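Local coordinates for protein SUMO-1 cysteine protease S273R (African swine fever virus pig/Kenya/KEN-50/1950, PDB 6LJ9) that probably cleaves the viral polyprotein precursors pp220 and pp62 into core-shell proteins as a cysteine protease, and probably dampens host innate immune responses, at residues 166-171 with 185-190; 154-159 with 235-240; 179-184 with 210-215; 127-132 with 202-207. One frame throughout, in Å; residues are numbered along the deposited sequence.

Contact 1 of 4, residues 166-171 with 185-190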
# COMPACT_ATOMS: atom_id res chain seq x y z
N GLY B 166 -20.40 -30.67 -2.71
CA GLY B 166 -21.14 -29.49 -2.34
C GLY B 166 -20.32 -28.22 -2.34
O GLY B 166 -19.52 -27.98 -3.25
N LYS B 167 -20.51 -27.39 -1.31
CA LYS B 167 -19.81 -26.12 -1.21
C LYS B 167 -18.32 -26.33 -1.03
O LYS B 167 -17.89 -27.02 -0.11
CB LYS B 167 -20.38 -25.31 -0.05
CG LYS B 167 -19.55 -24.09 0.33
CD LYS B 167 -20.09 -23.42 1.57
CE LYS B 167 -21.50 -22.90 1.35
NZ LYS B 167 -22.04 -22.22 2.56
N HIS B 168 -17.53 -25.74 -1.93
CA HIS B 168 -16.07 -25.78 -1.84
C HIS B 168 -15.53 -24.44 -2.31
O HIS B 168 -15.64 -24.11 -3.49
CB HIS B 168 -15.49 -26.93 -2.67
CG HIS B 168 -14.02 -27.12 -2.48
ND1 HIS B 168 -13.48 -27.82 -1.43
CD2 HIS B 168 -12.97 -26.68 -3.22
CE1 HIS B 168 -12.16 -27.82 -1.52
NE2 HIS B 168 -11.82 -27.14 -2.60
N TRP B 169 -14.95 -23.67 -1.39
CA TRP B 169 -14.43 -22.36 -1.72
C TRP B 169 -13.02 -22.46 -2.28
O TRP B 169 -12.18 -23.19 -1.76
CB TRP B 169 -14.43 -21.45 -0.49
CG TRP B 169 -15.79 -21.23 0.11
CD1 TRP B 169 -16.29 -21.81 1.24
CD2 TRP B 169 -16.81 -20.37 -0.39
NE1 TRP B 169 -17.57 -21.35 1.47
CE2 TRP B 169 -17.91 -20.47 0.48
CE3 TRP B 169 -16.91 -19.52 -1.50
CZ2 TRP B 169 -19.09 -19.75 0.29
CZ3 TRP B 169 -18.08 -18.80 -1.69
CH2 TRP B 169 -19.16 -18.93 -0.80
N VAL B 170 -12.77 -21.71 -3.36
CA VAL B 170 -11.43 -21.55 -3.91
C VAL B 170 -11.19 -20.06 -4.11
O VAL B 170 -12.12 -19.26 -4.22
CB VAL B 170 -11.23 -22.32 -5.23
CG1 VAL B 170 -11.44 -23.81 -5.02
CG2 VAL B 170 -12.18 -21.79 -6.30
N ALA B 171 -9.91 -19.69 -4.16
CA ALA B 171 -9.51 -18.29 -4.25
C ALA B 171 -8.95 -17.97 -5.63
O ALA B 171 -8.35 -18.83 -6.28
CB ALA B 171 -8.47 -17.95 -3.17
N TYR B 185 -5.01 -19.15 -9.31
CA TYR B 185 -6.15 -19.95 -8.85
C TYR B 185 -5.65 -20.91 -7.79
O TYR B 185 -4.81 -21.78 -8.08
CB TYR B 185 -6.80 -20.70 -10.02
CG TYR B 185 -7.86 -21.70 -9.60
CD1 TYR B 185 -7.52 -23.02 -9.30
CD2 TYR B 185 -9.19 -21.34 -9.53
CE1 TYR B 185 -8.48 -23.94 -8.93
CE2 TYR B 185 -10.17 -22.25 -9.15
CZ TYR B 185 -9.80 -23.55 -8.85
OH TYR B 185 -10.75 -24.47 -8.48
N PHE B 186 -6.15 -20.77 -6.57
CA PHE B 186 -5.74 -21.60 -5.45
C PHE B 186 -6.89 -22.51 -5.03
O PHE B 186 -7.97 -22.03 -4.69
CB PHE B 186 -5.28 -20.74 -4.27
CG PHE B 186 -4.98 -21.53 -3.03
CD1 PHE B 186 -3.89 -22.38 -2.97
CD2 PHE B 186 -5.80 -21.43 -1.91
CE1 PHE B 186 -3.61 -23.11 -1.83
CE2 PHE B 186 -5.53 -22.16 -0.77
CZ PHE B 186 -4.44 -23.00 -0.73
N ASN B 187 -6.64 -23.82 -5.06
CA ASN B 187 -7.58 -24.82 -4.57
C ASN B 187 -6.88 -25.60 -3.47
O ASN B 187 -5.89 -26.29 -3.72
CB ASN B 187 -8.03 -25.75 -5.70
CG ASN B 187 -9.20 -26.64 -5.30
OD1 ASN B 187 -9.32 -27.07 -4.15
ND2 ASN B 187 -10.08 -26.92 -6.26
N SER B 188 -7.39 -25.48 -2.24
CA SER B 188 -6.76 -26.15 -1.11
C SER B 188 -6.81 -27.67 -1.23
O SER B 188 -6.02 -28.36 -0.58
CB SER B 188 -7.42 -25.71 0.20
OG SER B 188 -8.79 -26.05 0.21
N ALA B 189 -7.72 -28.20 -2.04
CA ALA B 189 -7.81 -29.65 -2.21
C ALA B 189 -6.85 -30.17 -3.26
O ALA B 189 -6.55 -31.37 -3.27
CB ALA B 189 -9.24 -30.05 -2.57
N GLY B 190 -6.35 -29.31 -4.14
CA GLY B 190 -5.41 -29.72 -5.16
C GLY B 190 -6.03 -30.13 -6.48
O GLY B 190 -5.40 -30.89 -7.23

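Contact 2 of 4, residues 154-159 with 235-240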
# COMPACT_ATOMS: atom_id res chain seq x y z
N GLY B 154 -8.86 -9.72 -5.80
CA GLY B 154 -9.14 -10.90 -5.01
C GLY B 154 -10.59 -11.33 -5.03
O GLY B 154 -11.49 -10.50 -4.99
N CYS B 155 -10.81 -12.64 -5.10
CA CYS B 155 -12.17 -13.16 -5.13
C CYS B 155 -12.16 -14.60 -4.64
O CYS B 155 -11.21 -15.35 -4.87
CB CYS B 155 -12.76 -13.09 -6.54
SG CYS B 155 -14.56 -12.95 -6.58
N VAL B 156 -13.23 -14.97 -3.94
CA VAL B 156 -13.45 -16.34 -3.47
C VAL B 156 -14.75 -16.84 -4.09
O VAL B 156 -15.78 -16.17 -3.99
CB VAL B 156 -13.52 -16.40 -1.93
CG1 VAL B 156 -13.75 -17.83 -1.47
CG2 VAL B 156 -12.26 -15.82 -1.31
N LEU B 157 -14.69 -18.01 -4.71
CA LEU B 157 -15.83 -18.55 -5.44
C LEU B 157 -16.11 -19.98 -5.02
O LEU B 157 -15.24 -20.68 -4.49
CB LEU B 157 -15.63 -18.47 -6.96
CG LEU B 157 -14.41 -19.17 -7.56
CD1 LEU B 157 -14.84 -20.42 -8.32
CD2 LEU B 157 -13.65 -18.22 -8.46
N ASN B 158 -17.34 -20.42 -5.27
CA ASN B 158 -17.80 -21.76 -4.93
C ASN B 158 -17.78 -22.63 -6.18
O ASN B 158 -18.40 -22.28 -7.19
CB ASN B 158 -19.21 -21.70 -4.33
CG ASN B 158 -19.63 -23.00 -3.68
OD1 ASN B 158 -19.02 -24.05 -3.91
ND2 ASN B 158 -20.68 -22.95 -2.87
N THR B 159 -17.08 -23.76 -6.10
CA THR B 159 -16.98 -24.69 -7.22
C THR B 159 -18.11 -25.70 -7.26
O THR B 159 -18.01 -26.70 -7.96
CB THR B 159 -15.64 -25.43 -7.17
OG1 THR B 159 -15.53 -26.16 -5.95
CG2 THR B 159 -14.48 -24.45 -7.28
N TYR B 235 -9.17 -21.41 4.06
CA TYR B 235 -8.04 -21.59 3.15
C TYR B 235 -8.05 -20.54 2.05
O TYR B 235 -7.01 -19.94 1.74
CB TYR B 235 -8.07 -22.99 2.55
CG TYR B 235 -7.21 -24.01 3.26
CD1 TYR B 235 -5.83 -23.99 3.13
CD2 TYR B 235 -7.78 -25.02 4.03
CE1 TYR B 235 -5.04 -24.93 3.77
CE2 TYR B 235 -7.00 -25.96 4.67
CZ TYR B 235 -5.63 -25.91 4.54
OH TYR B 235 -4.86 -26.85 5.18
N SER B 236 -9.22 -20.30 1.45
CA SER B 236 -9.30 -19.36 0.34
C SER B 236 -9.04 -17.93 0.80
O SER B 236 -8.38 -17.16 0.10
CB SER B 236 -10.67 -19.46 -0.34
OG SER B 236 -10.94 -20.79 -0.74
N LEU B 237 -9.56 -17.56 1.97
CA LEU B 237 -9.33 -16.21 2.48
C LEU B 237 -7.88 -16.02 2.90
O LEU B 237 -7.32 -14.93 2.73
CB LEU B 237 -10.27 -15.93 3.65
CG LEU B 237 -11.73 -15.61 3.31
CD1 LEU B 237 -12.55 -15.48 4.58
CD2 LEU B 237 -11.81 -14.34 2.48
N PHE B 238 -7.26 -17.06 3.46
CA PHE B 238 -5.87 -16.94 3.90
C PHE B 238 -4.93 -16.76 2.71
O PHE B 238 -3.93 -16.04 2.82
CB PHE B 238 -5.47 -18.17 4.71
CG PHE B 238 -4.02 -18.16 5.14
CD1 PHE B 238 -3.63 -17.46 6.27
CD2 PHE B 238 -3.07 -18.86 4.42
CE1 PHE B 238 -2.30 -17.46 6.67
CE2 PHE B 238 -1.74 -18.85 4.81
CZ PHE B 238 -1.36 -18.15 5.94
N TYR B 239 -5.23 -17.41 1.59
CA TYR B 239 -4.40 -17.24 0.40
C TYR B 239 -4.39 -15.79 -0.06
O TYR B 239 -3.33 -15.22 -0.35
CB TYR B 239 -4.90 -18.16 -0.72
CG TYR B 239 -4.06 -18.10 -1.99
CD1 TYR B 239 -2.90 -18.84 -2.10
CD2 TYR B 239 -4.45 -17.31 -3.06
CE1 TYR B 239 -2.13 -18.79 -3.26
CE2 TYR B 239 -3.69 -17.26 -4.22
CZ TYR B 239 -2.54 -18.00 -4.31
OH TYR B 239 -1.78 -17.95 -5.46
N ILE B 240 -5.57 -15.17 -0.12
CA ILE B 240 -5.66 -13.77 -0.54
C ILE B 240 -4.91 -12.88 0.44
O ILE B 240 -4.17 -11.97 0.04
CB ILE B 240 -7.13 -13.34 -0.68
CG1 ILE B 240 -7.80 -14.12 -1.81
CG2 ILE B 240 -7.23 -11.84 -0.90
CD1 ILE B 240 -9.26 -13.77 -2.02

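Contact 3 of 4, residues 179-184 with 210-215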
# COMPACT_ATOMS: atom_id res chain seq x y z
N ASP B 179 7.00 -7.14 -11.62
CA ASP B 179 7.37 -7.02 -13.02
C ASP B 179 6.72 -8.09 -13.87
O ASP B 179 6.57 -7.90 -15.08
CB ASP B 179 8.89 -7.07 -13.18
CG ASP B 179 9.37 -6.49 -14.50
OD1 ASP B 179 8.90 -5.39 -14.88
OD2 ASP B 179 10.20 -7.13 -15.17
N CYS B 180 6.33 -9.22 -13.27
CA CYS B 180 5.57 -10.27 -13.93
C CYS B 180 4.24 -10.40 -13.22
O CYS B 180 4.18 -10.89 -12.08
CB CYS B 180 6.33 -11.59 -13.91
SG CYS B 180 5.29 -13.04 -14.23
N TRP B 181 3.17 -9.95 -13.87
CA TRP B 181 1.84 -10.07 -13.31
C TRP B 181 1.35 -11.51 -13.42
O TRP B 181 1.66 -12.22 -14.39
CB TRP B 181 0.87 -9.13 -14.02
CG TRP B 181 1.23 -7.67 -13.87
CD1 TRP B 181 2.30 -7.16 -13.21
CD2 TRP B 181 0.51 -6.55 -14.41
NE1 TRP B 181 2.30 -5.79 -13.30
CE2 TRP B 181 1.21 -5.39 -14.03
CE3 TRP B 181 -0.65 -6.42 -15.17
CZ2 TRP B 181 0.79 -4.11 -14.38
CZ3 TRP B 181 -1.07 -5.14 -15.52
CH2 TRP B 181 -0.35 -4.01 -15.12
N SER B 182 0.59 -11.94 -12.42
CA SER B 182 0.14 -13.33 -12.35
C SER B 182 -1.34 -13.38 -12.03
O SER B 182 -1.84 -12.62 -11.19
CB SER B 182 0.93 -14.11 -11.30
OG SER B 182 0.83 -13.50 -10.02
N ILE B 183 -2.04 -14.28 -12.72
CA ILE B 183 -3.43 -14.61 -12.42
C ILE B 183 -3.42 -15.98 -11.75
O ILE B 183 -3.00 -16.97 -12.36
CB ILE B 183 -4.29 -14.61 -13.70
CG1 ILE B 183 -4.18 -13.26 -14.40
CG2 ILE B 183 -5.74 -14.92 -13.36
CD1 ILE B 183 -4.63 -13.29 -15.85
N GLU B 184 -3.86 -16.03 -10.50
CA GLU B 184 -3.65 -17.19 -9.65
C GLU B 184 -4.98 -17.82 -9.26
O GLU B 184 -5.94 -17.12 -8.92
CB GLU B 184 -2.86 -16.79 -8.39
CG GLU B 184 -1.60 -16.00 -8.69
CD GLU B 184 -1.02 -15.33 -7.46
OE1 GLU B 184 -1.44 -15.69 -6.34
OE2 GLU B 184 -0.16 -14.44 -7.62
N LYS B 210 -2.43 -5.90 -22.65
CA LYS B 210 -2.52 -4.62 -23.35
C LYS B 210 -1.81 -3.50 -22.60
O LYS B 210 -1.45 -2.49 -23.22
CB LYS B 210 -3.99 -4.24 -23.57
CG LYS B 210 -4.78 -5.23 -24.43
CD LYS B 210 -6.21 -4.74 -24.63
CE LYS B 210 -6.95 -4.67 -23.30
NZ LYS B 210 -8.23 -3.93 -23.38
N ILE B 211 -1.59 -3.64 -21.29
CA ILE B 211 -0.92 -2.63 -20.49
C ILE B 211 0.33 -3.15 -19.81
O ILE B 211 1.02 -2.37 -19.13
CB ILE B 211 -1.88 -2.02 -19.44
CG1 ILE B 211 -2.28 -3.08 -18.41
CG2 ILE B 211 -3.11 -1.43 -20.11
CD1 ILE B 211 -3.14 -2.53 -17.29
N HIS B 212 0.66 -4.43 -19.97
CA HIS B 212 1.88 -4.98 -19.39
C HIS B 212 2.42 -6.06 -20.32
O HIS B 212 1.69 -6.62 -21.14
CB HIS B 212 1.64 -5.55 -17.99
CG HIS B 212 2.90 -5.79 -17.21
ND1 HIS B 212 3.81 -4.79 -16.94
CD2 HIS B 212 3.40 -6.92 -16.65
CE1 HIS B 212 4.82 -5.29 -16.25
NE2 HIS B 212 4.60 -6.58 -16.06
N HIS B 213 3.71 -6.36 -20.17
CA HIS B 213 4.40 -7.24 -21.08
C HIS B 213 4.51 -8.68 -20.59
O HIS B 213 4.66 -9.59 -21.42
CB HIS B 213 5.81 -6.70 -21.36
CG HIS B 213 6.59 -6.39 -20.12
ND1 HIS B 213 7.15 -7.37 -19.33
CD2 HIS B 213 6.92 -5.20 -19.55
CE1 HIS B 213 7.78 -6.80 -18.31
NE2 HIS B 213 7.66 -5.49 -18.42
N THR B 214 4.42 -8.92 -19.29
CA THR B 214 4.57 -10.26 -18.72
C THR B 214 3.37 -10.56 -17.84
O THR B 214 3.23 -10.00 -16.75
CB THR B 214 5.87 -10.38 -17.92
OG1 THR B 214 6.96 -9.87 -18.70
CG2 THR B 214 6.14 -11.83 -17.57
N VAL B 215 2.50 -11.45 -18.32
CA VAL B 215 1.31 -11.87 -17.57
C VAL B 215 1.26 -13.40 -17.61
O VAL B 215 1.24 -14.00 -18.69
CB VAL B 215 0.02 -11.28 -18.15
CG1 VAL B 215 -1.16 -11.60 -17.25
CG2 VAL B 215 0.16 -9.77 -18.34

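Contact 4 of 4, residues 127-132 with 202-207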
# COMPACT_ATOMS: atom_id res chain seq x y z
N VAL B 127 -16.34 -7.26 -14.91
CA VAL B 127 -15.17 -6.52 -14.45
C VAL B 127 -14.14 -6.48 -15.57
O VAL B 127 -13.97 -7.45 -16.32
CB VAL B 127 -14.60 -7.16 -13.16
CG1 VAL B 127 -13.91 -8.49 -13.45
CG2 VAL B 127 -13.66 -6.19 -12.46
N ASP B 128 -13.47 -5.34 -15.70
CA ASP B 128 -12.40 -5.16 -16.68
C ASP B 128 -11.12 -4.90 -15.90
O ASP B 128 -10.97 -3.84 -15.28
CB ASP B 128 -12.72 -4.01 -17.64
CG ASP B 128 -11.81 -3.97 -18.85
OD1 ASP B 128 -10.64 -4.40 -18.74
OD2 ASP B 128 -12.26 -3.51 -19.92
N MSE B 129 -10.20 -5.86 -15.94
CA MSE B 129 -8.99 -5.81 -15.12
C MSE B 129 -8.12 -4.59 -15.45
O MSE B 129 -7.41 -4.08 -14.59
CB MSE B 129 -8.18 -7.09 -15.29
CG MSE B 129 -7.34 -7.45 -14.07
SE MSE B 129 -8.42 -7.59 -12.45
CE MSE B 129 -9.68 -8.96 -13.04
N VAL B 130 -8.19 -4.14 -16.71
CA VAL B 130 -7.49 -2.92 -17.08
C VAL B 130 -8.14 -1.71 -16.42
O VAL B 130 -7.45 -0.83 -15.88
CB VAL B 130 -7.45 -2.77 -18.61
CG1 VAL B 130 -6.84 -1.43 -19.00
CG2 VAL B 130 -6.67 -3.91 -19.23
N LYS B 131 -9.47 -1.64 -16.44
CA LYS B 131 -10.16 -0.56 -15.75
C LYS B 131 -9.97 -0.66 -14.24
O LYS B 131 -9.98 0.37 -13.55
CB LYS B 131 -11.65 -0.57 -16.10
CG LYS B 131 -11.96 -0.46 -17.59
CD LYS B 131 -13.45 -0.57 -17.86
CE LYS B 131 -14.16 0.76 -17.74
NZ LYS B 131 -13.92 1.61 -18.94
N VAL B 132 -9.78 -1.87 -13.72
CA VAL B 132 -9.44 -2.03 -12.31
C VAL B 132 -8.08 -1.40 -12.02
O VAL B 132 -7.91 -0.68 -11.03
CB VAL B 132 -9.46 -3.52 -11.92
CG1 VAL B 132 -8.88 -3.72 -10.52
CG2 VAL B 132 -10.87 -4.06 -11.98
N GLU B 202 -7.87 -16.76 -18.83
CA GLU B 202 -7.33 -16.44 -20.14
C GLU B 202 -7.81 -15.08 -20.63
O GLU B 202 -7.03 -14.32 -21.22
CB GLU B 202 -7.70 -17.54 -21.14
CG GLU B 202 -6.97 -18.86 -20.93
CD GLU B 202 -5.46 -18.71 -21.04
OE1 GLU B 202 -4.76 -19.08 -20.08
OE2 GLU B 202 -4.99 -18.22 -22.08
N ARG B 203 -9.08 -14.76 -20.39
CA ARG B 203 -9.61 -13.47 -20.83
C ARG B 203 -8.94 -12.32 -20.10
O ARG B 203 -8.64 -11.28 -20.70
CB ARG B 203 -11.13 -13.43 -20.62
CG ARG B 203 -11.84 -12.27 -21.31
CD ARG B 203 -11.99 -11.06 -20.38
NE ARG B 203 -12.84 -11.36 -19.23
CZ ARG B 203 -14.16 -11.17 -19.20
NH1 ARG B 203 -14.79 -10.68 -20.27
NH2 ARG B 203 -14.85 -11.47 -18.11
N VAL B 204 -8.68 -12.49 -18.80
CA VAL B 204 -8.00 -11.44 -18.04
C VAL B 204 -6.56 -11.28 -18.51
O VAL B 204 -6.02 -10.17 -18.52
CB VAL B 204 -8.07 -11.76 -16.53
CG1 VAL B 204 -7.28 -10.74 -15.72
CG2 VAL B 204 -9.52 -11.79 -16.06
N LYS B 205 -5.92 -12.38 -18.92
CA LYS B 205 -4.54 -12.30 -19.39
C LYS B 205 -4.43 -11.46 -20.66
O LYS B 205 -3.51 -10.65 -20.79
CB LYS B 205 -3.99 -13.70 -19.63
CG LYS B 205 -2.58 -13.73 -20.21
CD LYS B 205 -2.09 -15.16 -20.41
CE LYS B 205 -0.74 -15.18 -21.10
NZ LYS B 205 -0.25 -16.57 -21.30
N GLN B 206 -5.36 -11.64 -21.60
CA GLN B 206 -5.33 -10.84 -22.83
C GLN B 206 -5.56 -9.36 -22.53
O GLN B 206 -4.95 -8.49 -23.15
CB GLN B 206 -6.36 -11.35 -23.82
CG GLN B 206 -5.97 -12.65 -24.50
CD GLN B 206 -4.68 -12.52 -25.29
OE1 GLN B 206 -4.47 -11.53 -26.00
NE2 GLN B 206 -3.81 -13.51 -25.17
N GLN B 207 -6.45 -9.07 -21.57
CA GLN B 207 -6.67 -7.68 -21.17
C GLN B 207 -5.41 -7.08 -20.58
O GLN B 207 -4.99 -5.98 -20.96
CB GLN B 207 -7.83 -7.60 -20.18
CG GLN B 207 -9.19 -7.92 -20.77
CD GLN B 207 -10.32 -7.77 -19.77
OE1 GLN B 207 -10.10 -7.83 -18.56
NE2 GLN B 207 -11.53 -7.56 -20.26

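Contact 1 of 4, residues 166-171 with 185-190
Asn-187 OD1 is gripped by two donors that arrive from opposite faces of its amide plane. One is His-168 NE2, at 2.9 Å and tilted 34° from that plane. The other is Ala-189 N, also 2.9 Å from Asn-187 OD1, which makes an Asx turn at the start of the type I turn 187-190. The oxygen lies at the edge of the imidazole, close to its plane, and the N-H points fairly straight at it (157°). His-168 can offer this edge because CG stands anti to the backbone N (chi1 -173°), on the side of segment 185-190. The CB of Ala-189, small enough for the spot, packs 3.8 Å from His-168 CE1.

Beyond the histidine, Val-170 fills the angle between two side chains. Its CG2 meets Tyr-185 CE2 at 3.5 Å, and its CG1 sits 3.6 Å from Asn-187 ND2, which also gives a weak bond to Tyr-185 OH. Ala-171 and Phe-186 form an antiparallel hydrogen-bonded pair near the open end of the hairpin of strands 169-175 and 181-186.

His-168 and Asn-187 are inferred active-site residues, and the side chain of the inferred nucleophile Cys-232 comes within about 4 Å of the histidine. The arrangement is consistent with a Cys-His-Asn triad as in papain: the amide, itself held by the turn, would hold the rotation of the imidazole.

Contact 2 of 4, residues 154-159 with 235-240
From Gly-154 beside Ile-240 to Val-156 beside Ser-236, strand 154-158 and helix segment 235-240 run nearly antiparallel: their axes lie 165° apart and approach to 8.7 Å. The CA atoms of Gly-154 and Ile-240 are 6.4 Å apart. Glycine suits this end, since a CB there would stand only 3.3 Å from Ile-240 CG2. Over the bare backbone the CD1 methyl of Ile-240 reaches 3.6 Å from Cys-155 N, while the Cys-155 side chain turns from the helix into its disulfide with Cys-110.

The helix is the one that begins at the inferred nucleophile Cys-232, and its packing on the mixed sheet belongs to the papain-like core of the Ulp1 family.

Val-156 sends both methyls of its beta branch to the helix. CG1, anti to the backbone N (chi1 -180°), touches Ser-236 CB at 3.7 Å. CG2 touches Ile-240 CD1 at 3.7 Å and, more loosely, Leu-237 CD2 at 4.1 Å. Serine is slim enough to let the strand come close, and its hydroxyl OG is occupied by the carbonyl of Cys-232, one turn earlier. Trp-169 of the next strand packs against both Val-156 and Ser-236, and Ile-93 of helix 90-103 touches Val-156 and Leu-237.

Contact 3 of 4, residues 179-184 with 210-215
His-212 NE2 donates to the backbone oxygen Asp-179 O over only 2.6 Å. The acceptor lies close to the imidazole plane, yet the nitrogen stands above the carbonyl plane, 56° out of it. An anti arrangement to the backbone N puts CG of His-212 over the indole of Trp-181 (chi1 -164°), and the ring lies flat on it. The two form a face-to-face stack, the imidazole and the five-membered indole ring having centroids 3.8 Å apart and planes at 10°. His-212 CB sits over the centre of the six-membered ring at 3.6 Å, a CH-pi contact, so one histidine serves as both hydrogen-bond donor and flat cover. Ile-211 CD1 meets the edge of the indole.

The backbone bond Trp-181 N to Thr-214 O, 2.9 Å, together with the parallel pairing of Trp-181 with Val-215, starts the edge of the sheet. Strand 181-186, helix 195-208 and strand 215-220 make a beta-alpha-beta crossover, whose last turn into the sheet passes through these residues. The hydroxyl of Thr-214 is paired with its neighbour: OG1 lies 2.6 Å from His-213 ND1. Its methyl CG2 instead rests on Cys-180 SG, 3.7 Å away. Asp-179 OD2 finds its partner across the dimer, in Tyr-249 OH of the second subunit, and Ser-182 OG lies within reach of both Glu-184 OE2 and Asp-179 OD2 of that subunit.

The short bond requires the proton on His-212 NE2; the nearby Asp-179 carboxylate may favour a positive ring, which could strengthen that bond.

Contact 4 of 4, residues 127-132 with 202-207
The carboxylate of Asp-128 and the amide of Gln-207 lie almost parallel, their planes 17° apart, with Asp-128 OD1 over the amide, 3.5 Å from Gln-207 CD. The other flat group, the guanidinium of Arg-203, has Val-127 O over one face at a loose 4.5 Å from NH2, while its NH1 is bonded to Gln-126.

The motif is an N-cap met by a second helix. Asp-128 stands just before helix 129-134, and its OD1 accepts from Val-130 N at 3.2 Å, on the anti side of the carboxylate. Aspartate is apt here because its short side chain, with CG anti to the backbone N (chi1 -167°), can fold back on the first turn. The amide just before it is met from the other helix, 195-208: Gln-207 OE1 accepts from Met-129 N over a long 3.3 Å (154° at the hydrogen), the donor standing above the carbonyl plane. Glutamine has the reach for this, since its chain is extended beyond CG. Two acceptors thus converge on the N-terminal turn, where the partial positive charge of a helix start may offset the repulsion between the two oxygens.

Beside this polar group the contact is apolar. CG of Met-129, a selenomethionine, meets Val-204 CG1 at 3.7 Å, and the bends at chi2 and chi3 bring CE back to the same valine. Trp-200 and Met-176 also pack on Met-129. On the Val-130 side, its CG2 presses against the backbone oxygen of Gln-207, 3.2 Å away.

Overall arrangement
Following the chain from the N terminus, segment 127-132 opens the loop that contact 4 closes at 202-207, and segment 154-159 opens the longer one that contact 2 closes at 235-240; these two loops cross. Contact 1, the hairpin pairing 166-171 with 185-190, closes a short loop nested inside both. Contact 3 joins 179-184 to 210-215, crossing contacts 1 and 4 yet lying within the loop of contact 2. Contacts 1 and 2 touch through the neighbouring strands 152-158 and 169-175, at the active-site end of the sheet. Contacts 3 and 4 meet through Ile-183 and Val-204, tying helices 129-134 and 195-208 to the distant sheet edge, while Tyr-239 and Glu-184 link contacts 2 and 3.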